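Succinylglutamate desuccinylase (Vibrio parahaemolyticus, PDB 2BCO) probably hydrolyses N-succinylglutamate to succinate and glutamate with the help of one zinc ion, the final step of arginine degradation by the AST pathway. Local coordinates at residues K179-F184 with Q214-E219; A192-N197 with Y260-T265; F275-N280 with E291-D296; E308-P313 with R322-V327. One frame throughout, in Å; residues are numbered along the deposited sequence.

Contact 1: residues K179-F184 with Q214-E219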
loop_
_atom_site.group_PDB
_atom_site.type_symbol
_atom_site.label_atom_id
_atom_site.label_comp_id
_atom_site.label_asym_id
_atom_site.label_seq_id
_atom_site.Cartn_x
_atom_site.Cartn_y
_atom_site.Cartn_z
ATOM N N LYS A 179 -1.818 -10.547 14.241
ATOM C CA LYS A 179 -1.564 -11.921 13.857
ATOM C C LYS A 179 -2.206 -12.167 12.489
ATOM O O LYS A 179 -1.612 -12.789 11.618
ATOM C CB LYS A 179 -2.180 -12.865 14.898
ATOM C CG LYS A 179 -1.933 -14.341 14.633
ATOM C CD LYS A 179 -0.502 -14.710 14.975
ATOM C CE LYS A 179 -0.244 -16.184 14.765
ATOM N NZ LYS A 179 1.145 -16.535 15.154
ATOM N N ALA A 180 -3.426 -11.675 12.305
ATOM C CA ALA A 180 -4.124 -11.863 11.037
ATOM C C ALA A 180 -3.402 -11.161 9.892
ATOM O O ALA A 180 -3.257 -11.730 8.808
ATOM C CB ALA A 180 -5.548 -11.357 11.145
ATOM N N LEU A 181 -2.943 -9.932 10.129
ATOM C CA LEU A 181 -2.230 -9.188 9.091
ATOM C C LEU A 181 -0.967 -9.915 8.650
ATOM O O LEU A 181 -0.701 -10.016 7.456
ATOM C CB LEU A 181 -1.848 -7.789 9.575
ATOM C CG LEU A 181 -1.126 -6.960 8.504
ATOM C CD1 LEU A 181 -2.120 -6.586 7.393
ATOM C CD2 LEU A 181 -0.526 -5.719 9.108
ATOM N N VAL A 182 -0.191 -10.405 9.616
ATOM C CA VAL A 182 1.046 -11.131 9.334
ATOM C C VAL A 182 0.743 -12.440 8.617
ATOM O O VAL A 182 1.438 -12.807 7.674
ATOM C CB VAL A 182 1.837 -11.421 10.634
ATOM C CG1 VAL A 182 2.978 -12.399 10.357
ATOM C CG2 VAL A 182 2.403 -10.122 11.183
ATOM N N ASP A 183 -0.292 -13.145 9.061
ATOM C CA ASP A 183 -0.678 -14.386 8.397
ATOM C C ASP A 183 -1.023 -14.076 6.941
ATOM O O ASP A 183 -0.763 -14.887 6.052
ATOM C CB ASP A 183 -1.905 -15.019 9.073
ATOM C CG ASP A 183 -1.548 -15.812 10.316
ATOM O OD1 ASP A 183 -2.486 -16.224 11.041
ATOM O OD2 ASP A 183 -0.337 -16.027 10.566
ATOM N N PHE A 184 -1.624 -12.907 6.713
ATOM C CA PHE A 184 -2.006 -12.493 5.364
ATOM C C PHE A 184 -0.764 -12.324 4.516
ATOM O O PHE A 184 -0.714 -12.811 3.389
ATOM C CB PHE A 184 -2.783 -11.169 5.382
ATOM C CG PHE A 184 -3.070 -10.613 4.006
ATOM C CD1 PHE A 184 -3.895 -11.300 3.114
ATOM C CD2 PHE A 184 -2.471 -9.434 3.578
ATOM C CE1 PHE A 184 -4.123 -10.811 1.816
ATOM C CE2 PHE A 184 -2.691 -8.932 2.275
ATOM C CZ PHE A 184 -3.514 -9.629 1.398
ATOM N N GLN A 214 -5.493 -2.242 10.414
ATOM C CA GLN A 214 -4.364 -3.144 10.175
ATOM C C GLN A 214 -4.005 -2.720 8.754
ATOM O O GLN A 214 -4.590 -3.178 7.772
ATOM C CB GLN A 214 -4.857 -4.593 10.281
ATOM C CG GLN A 214 -5.339 -4.896 11.713
ATOM C CD GLN A 214 -6.254 -6.106 11.832
ATOM O OE1 GLN A 214 -5.791 -7.239 11.915
ATOM N NE2 GLN A 214 -7.569 -5.867 11.828
ATOM N N ALA A 215 -3.052 -1.803 8.662
ATOM C CA ALA A 215 -2.692 -1.222 7.385
ATOM C C ALA A 215 -1.304 -1.490 6.838
ATOM O O ALA A 215 -0.333 -1.645 7.575
ATOM C CB ALA A 215 -2.924 0.277 7.460
ATOM N N LEU A 216 -1.223 -1.526 5.517
ATOM C CA LEU A 216 0.049 -1.740 4.863
ATOM C C LEU A 216 0.086 -1.004 3.551
ATOM O O LEU A 216 -0.944 -0.736 2.933
ATOM C CB LEU A 216 0.271 -3.222 4.541
ATOM C CG LEU A 216 0.262 -4.332 5.587
ATOM C CD1 LEU A 216 0.102 -5.671 4.859
ATOM C CD2 LEU A 216 1.552 -4.296 6.403
ATOM N N THR A 217 1.296 -0.693 3.125
ATOM C CA THR A 217 1.517 -0.106 1.821
ATOM C C THR A 217 2.219 -1.305 1.198
ATOM O O THR A 217 3.260 -1.739 1.691
ATOM C CB THR A 217 2.470 1.083 1.879
ATOM O OG1 THR A 217 1.854 2.135 2.629
ATOM C CG2 THR A 217 2.783 1.579 0.464
HETATM N N MSE A 218 1.641 -1.870 0.150
HETATM C CA MSE A 218 2.238 -3.041 -0.478
HETATM C C MSE A 218 2.862 -2.759 -1.849
HETATM O O MSE A 218 2.201 -2.243 -2.750
HETATM C CB MSE A 218 1.180 -4.151 -0.583
HETATM C CG MSE A 218 0.573 -4.533 0.768
HETATM SE SE MSE A 218 -0.867 -5.828 0.689
HETATM C CE MSE A 218 0.206 -7.428 0.838
ATOM N N GLU A 219 4.142 -3.092 -1.991
ATOM C CA GLU A 219 4.867 -2.905 -3.249
ATOM C C GLU A 219 4.753 -4.194 -4.072
ATOM O O GLU A 219 5.491 -5.161 -3.847
ATOM C CB GLU A 219 6.338 -2.610 -2.972
ATOM C CG GLU A 219 6.600 -1.464 -2.005
ATOM C CD GLU A 219 6.151 -0.104 -2.531
ATOM O OE1 GLU A 219 6.334 0.180 -3.733
ATOM O OE2 GLU A 219 5.633 0.693 -1.728
#
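Helix 179-188 lies against strand 214-220 in the catalytic domain of this zinc hydrolase, a helix-on-sheet packing in which L181, F184, L216 and M218 supply most of the grip. The short axes run 9.1 Å apart at their closest, with their N-to-C directions 33° from parallel. L181 carries the centre of the packing: its CB sits 4.4 Å from Q214 CB, where the helix and strand backbones are nearest. CG then stands anti to the backbone N (chi1 -179°), which sends the branch out toward the strand, and it comes up against CD1 and CG of L216. From there the two leucines meet tip to tip: L181 CD1 comes within 3.5 Å of L216 CD1, while L181 CD2 rests 3.7 Å from L216 CD2, so each methyl of one touches a methyl of the other. W150 on strand 149-157 also touches L181.

Q214, at the start of the strand, keeps its polar end occupied: OE1 is hydrogen-bonded to S178 OG, just before the helix segment, and NE2 to R149 O. That ties the amide down beside A180, whose CB is 4.2 Å from Q214 OE1.

One turn on from A180 and L181, F184 leans across toward M218, a selenomethionine next in the chain to E219, the predicted catalytic residue. F184 also packs on F237, A240 and L244 of helix 235-245. The pair is a Met-aromatic contact: SE of M218 lies in the plane of the F184 ring at its edge, 5.3 Å from the centroid, and the chain bends at chi3 to set CE of M218 3.6 Å from F184 CE2.

Contact 2: residues A192-N197 with Y260-T265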
loop_
_atom_site.group_PDB
_atom_site.type_symbol
_atom_site.label_atom_id
_atom_site.label_comp_id
_atom_site.label_asym_id
_atom_site.label_seq_id
_atom_site.Cartn_x
_atom_site.Cartn_y
_atom_site.Cartn_z
ATOM N N ALA A 192 8.914 -9.747 2.014
ATOM C CA ALA A 192 9.398 -9.037 3.184
ATOM C C ALA A 192 8.476 -7.913 3.631
ATOM O O ALA A 192 7.712 -7.364 2.830
ATOM C CB ALA A 192 10.783 -8.479 2.906
ATOM N N VAL A 193 8.542 -7.597 4.925
ATOM C CA VAL A 193 7.755 -6.508 5.487
ATOM C C VAL A 193 8.677 -5.592 6.280
ATOM O O VAL A 193 9.440 -6.048 7.126
ATOM C CB VAL A 193 6.643 -7.001 6.431
ATOM C CG1 VAL A 193 5.742 -5.828 6.817
ATOM C CG2 VAL A 193 5.828 -8.087 5.747
ATOM N N LEU A 194 8.618 -4.303 5.983
ATOM C CA LEU A 194 9.439 -3.313 6.670
ATOM C C LEU A 194 8.541 -2.664 7.742
ATOM O O LEU A 194 7.466 -2.146 7.436
ATOM C CB LEU A 194 9.920 -2.253 5.669
ATOM C CG LEU A 194 11.162 -1.398 5.967
ATOM C CD1 LEU A 194 10.975 -0.028 5.329
ATOM C CD2 LEU A 194 11.396 -1.254 7.466
ATOM N N LEU A 195 8.972 -2.723 8.997
ATOM C CA LEU A 195 8.216 -2.133 10.091
ATOM C C LEU A 195 8.723 -0.704 10.290
ATOM O O LEU A 195 9.838 -0.510 10.757
ATOM C CB LEU A 195 8.437 -2.936 11.372
ATOM C CG LEU A 195 8.142 -4.432 11.294
ATOM C CD1 LEU A 195 8.499 -5.080 12.610
ATOM C CD2 LEU A 195 6.682 -4.667 10.956
ATOM N N SER A 196 7.925 0.293 9.928
ATOM C CA SER A 196 8.360 1.680 10.092
ATOM C C SER A 196 8.614 2.019 11.559
ATOM O O SER A 196 7.965 1.466 12.444
ATOM C CB SER A 196 7.311 2.647 9.542
ATOM O OG SER A 196 7.215 2.560 8.134
ATOM N N ASN A 197 9.557 2.924 11.813
ATOM C CA ASN A 197 9.855 3.345 13.180
ATOM C C ASN A 197 9.527 4.825 13.326
ATOM O O ASN A 197 9.806 5.422 14.357
ATOM C CB ASN A 197 11.334 3.092 13.536
ATOM C CG ASN A 197 12.277 4.113 12.902
ATOM O OD1 ASN A 197 12.006 4.631 11.818
ATOM N ND2 ASN A 197 13.396 4.386 13.565
ATOM N N TYR A 260 11.911 -6.721 8.629
ATOM C CA TYR A 260 12.972 -5.720 8.676
ATOM C C TYR A 260 12.590 -4.621 9.655
ATOM O O TYR A 260 11.420 -4.434 9.954
ATOM C CB TYR A 260 13.183 -5.083 7.297
ATOM C CG TYR A 260 13.892 -5.951 6.279
ATOM C CD1 TYR A 260 15.283 -6.070 6.279
ATOM C CD2 TYR A 260 13.176 -6.653 5.318
ATOM C CE1 TYR A 260 15.944 -6.872 5.341
ATOM C CE2 TYR A 260 13.825 -7.454 4.376
ATOM C CZ TYR A 260 15.206 -7.560 4.393
ATOM O OH TYR A 260 15.845 -8.348 3.460
ATOM N N ARG A 261 13.589 -3.912 10.165
ATOM C CA ARG A 261 13.364 -2.792 11.072
ATOM C C ARG A 261 14.260 -1.688 10.537
ATOM O O ARG A 261 15.194 -1.960 9.782
ATOM C CB ARG A 261 13.759 -3.136 12.519
ATOM C CG ARG A 261 15.261 -3.225 12.796
ATOM C CD ARG A 261 15.530 -3.450 14.295
ATOM N NE ARG A 261 16.934 -3.736 14.598
ATOM C CZ ARG A 261 17.911 -2.836 14.589
ATOM N NH1 ARG A 261 17.655 -1.571 14.294
ATOM N NH2 ARG A 261 19.154 -3.208 14.869
ATOM N N VAL A 262 13.992 -0.449 10.920
ATOM C CA VAL A 262 14.815 0.651 10.439
ATOM C C VAL A 262 16.098 0.837 11.258
ATOM O O VAL A 262 16.053 1.276 12.405
ATOM C CB VAL A 262 14.010 1.964 10.439
ATOM C CG1 VAL A 262 14.891 3.123 9.977
ATOM C CG2 VAL A 262 12.787 1.809 9.540
ATOM N N SER A 263 17.238 0.487 10.668
ATOM C CA SER A 263 18.523 0.642 11.345
ATOM C C SER A 263 18.693 2.117 11.641
ATOM O O SER A 263 18.909 2.509 12.783
ATOM C CB SER A 263 19.670 0.160 10.455
ATOM O OG SER A 263 19.508 -1.205 10.113
ATOM N N ARG A 264 18.599 2.934 10.596
ATOM C CA ARG A 264 18.699 4.376 10.742
ATOM C C ARG A 264 18.098 5.097 9.548
ATOM O O ARG A 264 17.935 4.524 8.468
ATOM C CB ARG A 264 20.154 4.804 10.965
ATOM C CG ARG A 264 21.143 4.354 9.915
ATOM C CD ARG A 264 22.540 4.295 10.524
ATOM N NE ARG A 264 23.558 3.921 9.548
ATOM C CZ ARG A 264 24.026 4.736 8.610
ATOM N NH1 ARG A 264 23.573 5.978 8.521
ATOM N NH2 ARG A 264 24.939 4.305 7.754
ATOM N N THR A 265 17.747 6.358 9.766
ATOM C CA THR A 265 17.145 7.183 8.732
ATOM C C THR A 265 18.151 8.238 8.269
ATOM O O THR A 265 18.746 8.934 9.088
ATOM C CB THR A 265 15.852 7.854 9.267
ATOM O OG1 THR A 265 15.211 8.590 8.216
ATOM C CG2 THR A 265 16.178 8.792 10.412
HETATM O O HOH W 1 11.824 -0.071 12.632
#
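Across the two segments Y260 O takes one hydrogen bond, from L195 N at 3.1 Å; the bond is nearly straight at the hydrogen (166°), yet the donor stands 41° above the carbonyl plane. The side chain of L195 folds round the same oxygen, with CG only 3.5 Å from Y260 O. A second backbone bond, Y260 N to V193 O at 3.0 Å, runs almost along the C=O axis of V193. With L194 paired to Y260, this is parallel strand pairing between 192-195 and 260-262, axes 4.8 Å apart and 26° off parallel. It sets a strand of the catalytic domain directly beside one of the AstE/AspA barrel-sandwich hybrid domain.

Beyond Y260 the strands part and a water steps in. It donates to L195 O and accepts from V262 N, both at 2.8 Å, bridging the two backbones. V262 touches both L194 and N197: its CG2 meets L194 CD2 at 4.0 Å, while N197, its CG in the crowded position between the backbone N and the carbonyl carbon, crosses V262 at about a right angle and lays OD1 3.6 Å from V262 CB.

At the other end A192 CB abuts the edge of the Y260 ring, in its plane, 3.5 Å from CE2. The phenol is fixed at its far end by a hydrogen bond between Y260 OH and H163 NE2, and F284 meets the same ring. At S263 the chain turns a corner, S263 and R264 forming a classic beta bulge opposite M326.

Contact 3: residues F275-N280 with E291-D296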
loop_
_atom_site.group_PDB
_atom_site.type_symbol
_atom_site.label_atom_id
_atom_site.label_comp_id
_atom_site.label_asym_id
_atom_site.label_seq_id
_atom_site.Cartn_x
_atom_site.Cartn_y
_atom_site.Cartn_z
ATOM N N PHE A 275 24.909 9.955 -3.891
ATOM C CA PHE A 275 25.226 8.561 -3.618
ATOM C C PHE A 275 26.222 8.098 -4.669
ATOM O O PHE A 275 26.327 8.707 -5.725
ATOM C CB PHE A 275 23.968 7.707 -3.715
ATOM C CG PHE A 275 22.882 8.111 -2.761
ATOM C CD1 PHE A 275 23.083 8.043 -1.381
ATOM C CD2 PHE A 275 21.638 8.525 -3.237
ATOM C CE1 PHE A 275 22.065 8.378 -0.492
ATOM C CE2 PHE A 275 20.610 8.861 -2.353
ATOM C CZ PHE A 275 20.824 8.787 -0.980
HETATM N N MSE A 276 26.945 7.021 -4.391
HETATM C CA MSE A 276 27.916 6.513 -5.349
HETATM C C MSE A 276 27.270 5.571 -6.358
HETATM O O MSE A 276 27.732 5.464 -7.499
HETATM C CB MSE A 276 29.051 5.795 -4.626
HETATM C CG MSE A 276 29.801 6.677 -3.645
HETATM SE SE MSE A 276 31.339 5.786 -2.879
HETATM C CE MSE A 276 32.736 6.590 -3.944
ATOM N N PHE A 277 26.201 4.894 -5.939
ATOM C CA PHE A 277 25.493 3.970 -6.819
ATOM C C PHE A 277 24.656 4.730 -7.842
ATOM O O PHE A 277 24.365 5.912 -7.662
ATOM C CB PHE A 277 24.599 3.012 -6.003
ATOM C CG PHE A 277 23.768 3.689 -4.919
ATOM C CD1 PHE A 277 22.683 4.513 -5.243
ATOM C CD2 PHE A 277 24.086 3.509 -3.569
ATOM C CE1 PHE A 277 21.919 5.137 -4.231
ATOM C CE2 PHE A 277 23.332 4.125 -2.553
ATOM C CZ PHE A 277 22.252 4.945 -2.888
ATOM N N ASP A 278 24.274 4.044 -8.914
ATOM C CA ASP A 278 23.475 4.641 -9.978
ATOM C C ASP A 278 22.025 4.828 -9.571
ATOM O O ASP A 278 21.569 4.262 -8.577
ATOM C CB ASP A 278 23.530 3.769 -11.235
ATOM C CG ASP A 278 24.863 3.856 -11.945
ATOM O OD1 ASP A 278 25.053 3.128 -12.943
ATOM O OD2 ASP A 278 25.717 4.657 -11.509
ATOM N N ASP A 279 21.301 5.618 -10.357
ATOM C CA ASP A 279 19.897 5.885 -10.077
ATOM C C ASP A 279 19.016 4.638 -10.155
ATOM O O ASP A 279 17.947 4.607 -9.552
ATOM C CB ASP A 279 19.363 6.966 -11.022
ATOM C CG ASP A 279 20.002 8.316 -10.771
ATOM O OD1 ASP A 279 20.225 8.653 -9.589
ATOM O OD2 ASP A 279 20.275 9.044 -11.751
ATOM N N ASN A 280 19.452 3.621 -10.894
ATOM C CA ASN A 280 18.678 2.386 -10.995
ATOM C C ASN A 280 19.035 1.444 -9.840
ATOM O O ASN A 280 18.833 0.229 -9.918
ATOM C CB ASN A 280 18.925 1.693 -12.343
ATOM C CG ASN A 280 20.398 1.409 -12.600
ATOM O OD1 ASN A 280 21.238 1.522 -11.704
ATOM N ND2 ASN A 280 20.716 1.029 -13.830
ATOM N N GLU A 291 31.419 0.470 4.592
ATOM C CA GLU A 291 31.436 0.757 3.163
ATOM C C GLU A 291 30.803 2.123 2.904
ATOM O O GLU A 291 29.733 2.429 3.438
ATOM C CB GLU A 291 30.663 -0.301 2.386
ATOM C CG GLU A 291 30.839 -0.178 0.884
ATOM C CD GLU A 291 29.919 -1.091 0.117
ATOM O OE1 GLU A 291 29.588 -2.179 0.637
ATOM O OE2 GLU A 291 29.535 -0.724 -1.013
ATOM N N VAL A 292 31.471 2.946 2.103
ATOM C CA VAL A 292 30.943 4.266 1.782
ATOM C C VAL A 292 30.059 4.125 0.554
ATOM O O VAL A 292 30.416 3.430 -0.394
ATOM C CB VAL A 292 32.078 5.277 1.488
ATOM C CG1 VAL A 292 32.992 5.398 2.704
ATOM C CG2 VAL A 292 32.872 4.836 0.272
ATOM N N PHE A 293 28.898 4.767 0.573
ATOM C CA PHE A 293 27.986 4.673 -0.561
ATOM C C PHE A 293 27.448 6.036 -0.966
ATOM O O PHE A 293 26.596 6.143 -1.847
ATOM C CB PHE A 293 26.830 3.729 -0.217
ATOM C CG PHE A 293 26.066 4.133 1.012
ATOM C CD1 PHE A 293 24.988 5.004 0.921
ATOM C CD2 PHE A 293 26.439 3.654 2.270
ATOM C CE1 PHE A 293 24.284 5.393 2.064
ATOM C CE2 PHE A 293 25.743 4.035 3.420
ATOM C CZ PHE A 293 24.663 4.906 3.317
ATOM N N GLY A 294 27.946 7.079 -0.316
ATOM C CA GLY A 294 27.504 8.419 -0.641
ATOM C C GLY A 294 28.203 9.436 0.232
ATOM O O GLY A 294 29.187 9.120 0.903
ATOM N N HIS A 295 27.695 10.660 0.229
ATOM C CA HIS A 295 28.288 11.709 1.033
ATOM C C HIS A 295 27.306 12.864 1.203
ATOM O O HIS A 295 26.484 13.142 0.325
ATOM C CB HIS A 295 29.583 12.198 0.379
ATOM C CG HIS A 295 29.375 12.887 -0.933
ATOM N ND1 HIS A 295 28.958 14.199 -1.022
ATOM C CD2 HIS A 295 29.508 12.445 -2.202
ATOM C CE1 HIS A 295 28.845 14.533 -2.294
ATOM N NE2 HIS A 295 29.172 13.491 -3.034
ATOM N N ASP A 296 27.386 13.519 2.353
ATOM C CA ASP A 296 26.525 14.649 2.664
ATOM C C ASP A 296 27.478 15.775 3.049
ATOM O O ASP A 296 28.012 15.801 4.166
ATOM C CB ASP A 296 25.614 14.301 3.843
ATOM C CG ASP A 296 24.420 15.227 3.951
ATOM O OD1 ASP A 296 24.583 16.449 3.723
ATOM O OD2 ASP A 296 23.319 14.735 4.277
#
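M276 N donates to F293 O at 2.7 Å, the one hydrogen bond between 275-280 and 291-296, straight at the hydrogen (166°) but reaching the oxygen from 50° above the carbonyl plane. It fastens the end of strand 273-275 to strand 292-296 in a small antiparallel sheet, where F275 and G294 form a non-hydrogen-bonded pair. Their backbones come close: F275 CA is 3.8 Å from G294 CA.

Round this bond sit the side chains. F277, its CG in the crowded position between the backbone N and the carbonyl carbon, lies beside F293 with both rings pointing the same way, F277 CE2 3.9 Å from F293 CD1. F275 and F277 also press on each other, F277 CZ standing over the rim of one face of the F275 ring. M276, an exposed selenomethionine, bends at chi3 and brings its SE 3.6 Å from V292 CG2.

Further out, F287 stacks on the F293 ring and F273 meets the F275 ring edge-to-face. F293 and G294 form a classic beta bulge opposite L301, on strand 299-302 across the sheet. Past F277 the loop is held by a salt bridge from D279 OD1 to R315 NE.

Contact 4: residues E308-P313 with R322-V327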
loop_
_atom_site.group_PDB
_atom_site.type_symbol
_atom_site.label_atom_id
_atom_site.label_comp_id
_atom_site.label_asym_id
_atom_site.label_seq_id
_atom_site.Cartn_x
_atom_site.Cartn_y
_atom_site.Cartn_z
ATOM N N GLU A 308 23.134 -3.970 7.113
ATOM C CA GLU A 308 22.284 -2.888 6.634
ATOM C C GLU A 308 22.067 -2.930 5.126
ATOM O O GLU A 308 22.930 -3.372 4.363
ATOM C CB GLU A 308 22.868 -1.519 7.004
ATOM C CG GLU A 308 22.797 -1.156 8.477
ATOM C CD GLU A 308 23.159 0.296 8.722
ATOM O OE1 GLU A 308 24.225 0.725 8.243
ATOM O OE2 GLU A 308 22.385 1.017 9.386
ATOM N N ALA A 309 20.895 -2.471 4.711
ATOM C CA ALA A 309 20.539 -2.413 3.304
ATOM C C ALA A 309 19.839 -1.085 3.132
ATOM O O ALA A 309 19.216 -0.586 4.061
ATOM C CB ALA A 309 19.604 -3.564 2.936
ATOM N N ILE A 310 19.938 -0.501 1.949
ATOM C CA ILE A 310 19.295 0.776 1.721
ATOM C C ILE A 310 17.939 0.578 1.057
ATOM O O ILE A 310 17.795 -0.274 0.185
ATOM C CB ILE A 310 20.204 1.688 0.863
ATOM C CG1 ILE A 310 19.642 3.106 0.840
ATOM C CG2 ILE A 310 20.341 1.130 -0.548
ATOM C CD1 ILE A 310 20.675 4.136 0.433
ATOM N N VAL A 311 16.945 1.356 1.483
ATOM C CA VAL A 311 15.591 1.275 0.926
ATOM C C VAL A 311 15.036 2.673 0.615
ATOM O O VAL A 311 15.216 3.605 1.398
ATOM C CB VAL A 311 14.624 0.570 1.922
ATOM C CG1 VAL A 311 13.227 0.532 1.354
ATOM C CG2 VAL A 311 15.099 -0.840 2.207
ATOM N N PHE A 312 14.357 2.819 -0.523
ATOM C CA PHE A 312 13.777 4.115 -0.908
ATOM C C PHE A 312 14.821 5.229 -1.003
ATOM O O PHE A 312 14.732 6.233 -0.300
ATOM C CB PHE A 312 12.703 4.558 0.102
ATOM C CG PHE A 312 11.599 3.559 0.314
ATOM C CD1 PHE A 312 11.170 3.243 1.599
ATOM C CD2 PHE A 312 10.985 2.931 -0.767
ATOM C CE1 PHE A 312 10.130 2.325 1.806
ATOM C CE2 PHE A 312 9.944 2.013 -0.576
ATOM C CZ PHE A 312 9.519 1.704 0.711
ATOM N N PRO A 313 15.834 5.068 -1.863
ATOM C CA PRO A 313 16.841 6.133 -1.970
ATOM C C PRO A 313 16.315 7.251 -2.867
ATOM O O PRO A 313 15.649 6.983 -3.862
ATOM C CB PRO A 313 18.037 5.432 -2.620
ATOM C CG PRO A 313 17.762 3.960 -2.427
ATOM C CD PRO A 313 16.273 3.858 -2.571
ATOM N N ARG A 322 14.137 13.264 4.485
ATOM C CA ARG A 322 14.905 12.025 4.466
ATOM C C ARG A 322 15.231 11.595 3.048
ATOM O O ARG A 322 14.380 11.649 2.158
ATOM C CB ARG A 322 14.172 10.899 5.204
ATOM C CG ARG A 322 13.129 10.127 4.411
ATOM C CD ARG A 322 12.793 8.852 5.175
ATOM N NE ARG A 322 11.719 8.065 4.577
ATOM C CZ ARG A 322 11.745 7.572 3.343
ATOM N NH1 ARG A 322 12.795 7.788 2.551
ATOM N NH2 ARG A 322 10.720 6.851 2.903
ATOM N N ALA A 323 16.478 11.171 2.851
ATOM C CA ALA A 323 16.955 10.736 1.546
ATOM C C ALA A 323 16.982 9.219 1.407
ATOM O O ALA A 323 17.035 8.696 0.293
ATOM C CB ALA A 323 18.342 11.297 1.301
ATOM N N ALA A 324 16.947 8.513 2.531
ATOM C CA ALA A 324 16.978 7.054 2.494
ATOM C C ALA A 324 16.717 6.386 3.839
ATOM O O ALA A 324 16.756 7.013 4.900
ATOM C CB ALA A 324 18.327 6.576 1.944
ATOM N N LEU A 325 16.456 5.089 3.765
ATOM C CA LEU A 325 16.202 4.270 4.935
ATOM C C LEU A 325 17.268 3.191 4.927
ATOM O O LEU A 325 17.612 2.667 3.876
ATOM C CB LEU A 325 14.819 3.629 4.828
ATOM C CG LEU A 325 13.757 3.896 5.902
ATOM C CD1 LEU A 325 14.001 5.213 6.621
ATOM C CD2 LEU A 325 12.388 3.899 5.231
HETATM N N MSE A 326 17.832 2.897 6.086
HETATM C CA MSE A 326 18.820 1.834 6.193
HETATM C C MSE A 326 18.093 0.818 7.057
HETATM O O MSE A 326 17.666 1.128 8.167
HETATM C CB MSE A 326 20.087 2.324 6.895
HETATM C CG MSE A 326 20.862 3.392 6.141
HETATM SE SE MSE A 326 21.528 2.759 4.452
HETATM C CE MSE A 326 23.234 2.054 5.053
ATOM N N VAL A 327 17.930 -0.387 6.537
ATOM C CA VAL A 327 17.215 -1.420 7.265
ATOM C C VAL A 327 18.033 -2.683 7.449
ATOM O O VAL A 327 19.080 -2.853 6.823
ATOM C CB VAL A 327 15.921 -1.774 6.532
ATOM C CG1 VAL A 327 15.115 -0.505 6.290
ATOM C CG2 VAL A 327 16.243 -2.456 5.207
#
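Strands 309-311 and 322-327 run antiparallel, their axes 4.6 Å apart at the closest, and four backbone hydrogen bonds join them, a pair at A309-V327 and a pair at V311-L325, every donor in the plane of its carbonyl. The V327 N to A309 O bond is the straightest (2.8 Å, 166°); L325 N to V311 O is the longest, at 3.1 Å. Between these pairs I310 faces M326 as a non-hydrogen-bonded pair.

On the face with I310 and M326, I310 CD1 touches A324 CB at 3.7 Å. Selenomethionine M326 bends at chi2 and chi3, laying SE beside I310 CB and CE 3.6 Å from E308 OE1. The E308 side chain crosses that of M326 at about a right angle; its carboxylate is held elsewhere, OE1 by a hydrogen bond from K304 N and OE2 by a salt bridge with R264. On the other face V311 CG2 meets V327 CG2 at 3.6 Å.

The two strands make a beta hairpin of the AstE/AspA hybrid domain, and the longer strand carries a classic bulge at A323 and A324, opposite I266.

F312 follows strand 309-311 with positive phi (58°), and its side chain touches F166 and V168 of strand 165-169, in the catalytic domain; it is about 5 Å from the side chain of E219, the predicted catalytic residue. V311 CG1 sits over the centre of one ring face, while L325 CD2 lies at the edge, in plane, 3.9 Å from F312 CD1. The R322 guanidinium is turned 23° from the ring plane, and L325 CD2 lies above the rim of one of its faces.

In the fold
From the N terminus, helix 179-188 opens contact 1 and strand 192-195 opens contact 2 soon after. Contact 1 closes first, at 214-219, and contact 2 only at 260-265, so the two cross: one packs a helix on a catalytic-domain strand, the other pairs a catalytic-domain strand with one of the hybrid domain. Contacts 3 and 4 follow in series, each closing a short loop inside that domain. Contact 2 touches contact 4 through a probable hydrogen bond between R264 O and M326 N and the packing of S263 on E308. Contact 3 reaches contact 4 by packing F293 on M326 and F277 on I310, so 308-313 and 322-327 lie between the domain junction and the outlying small sheet.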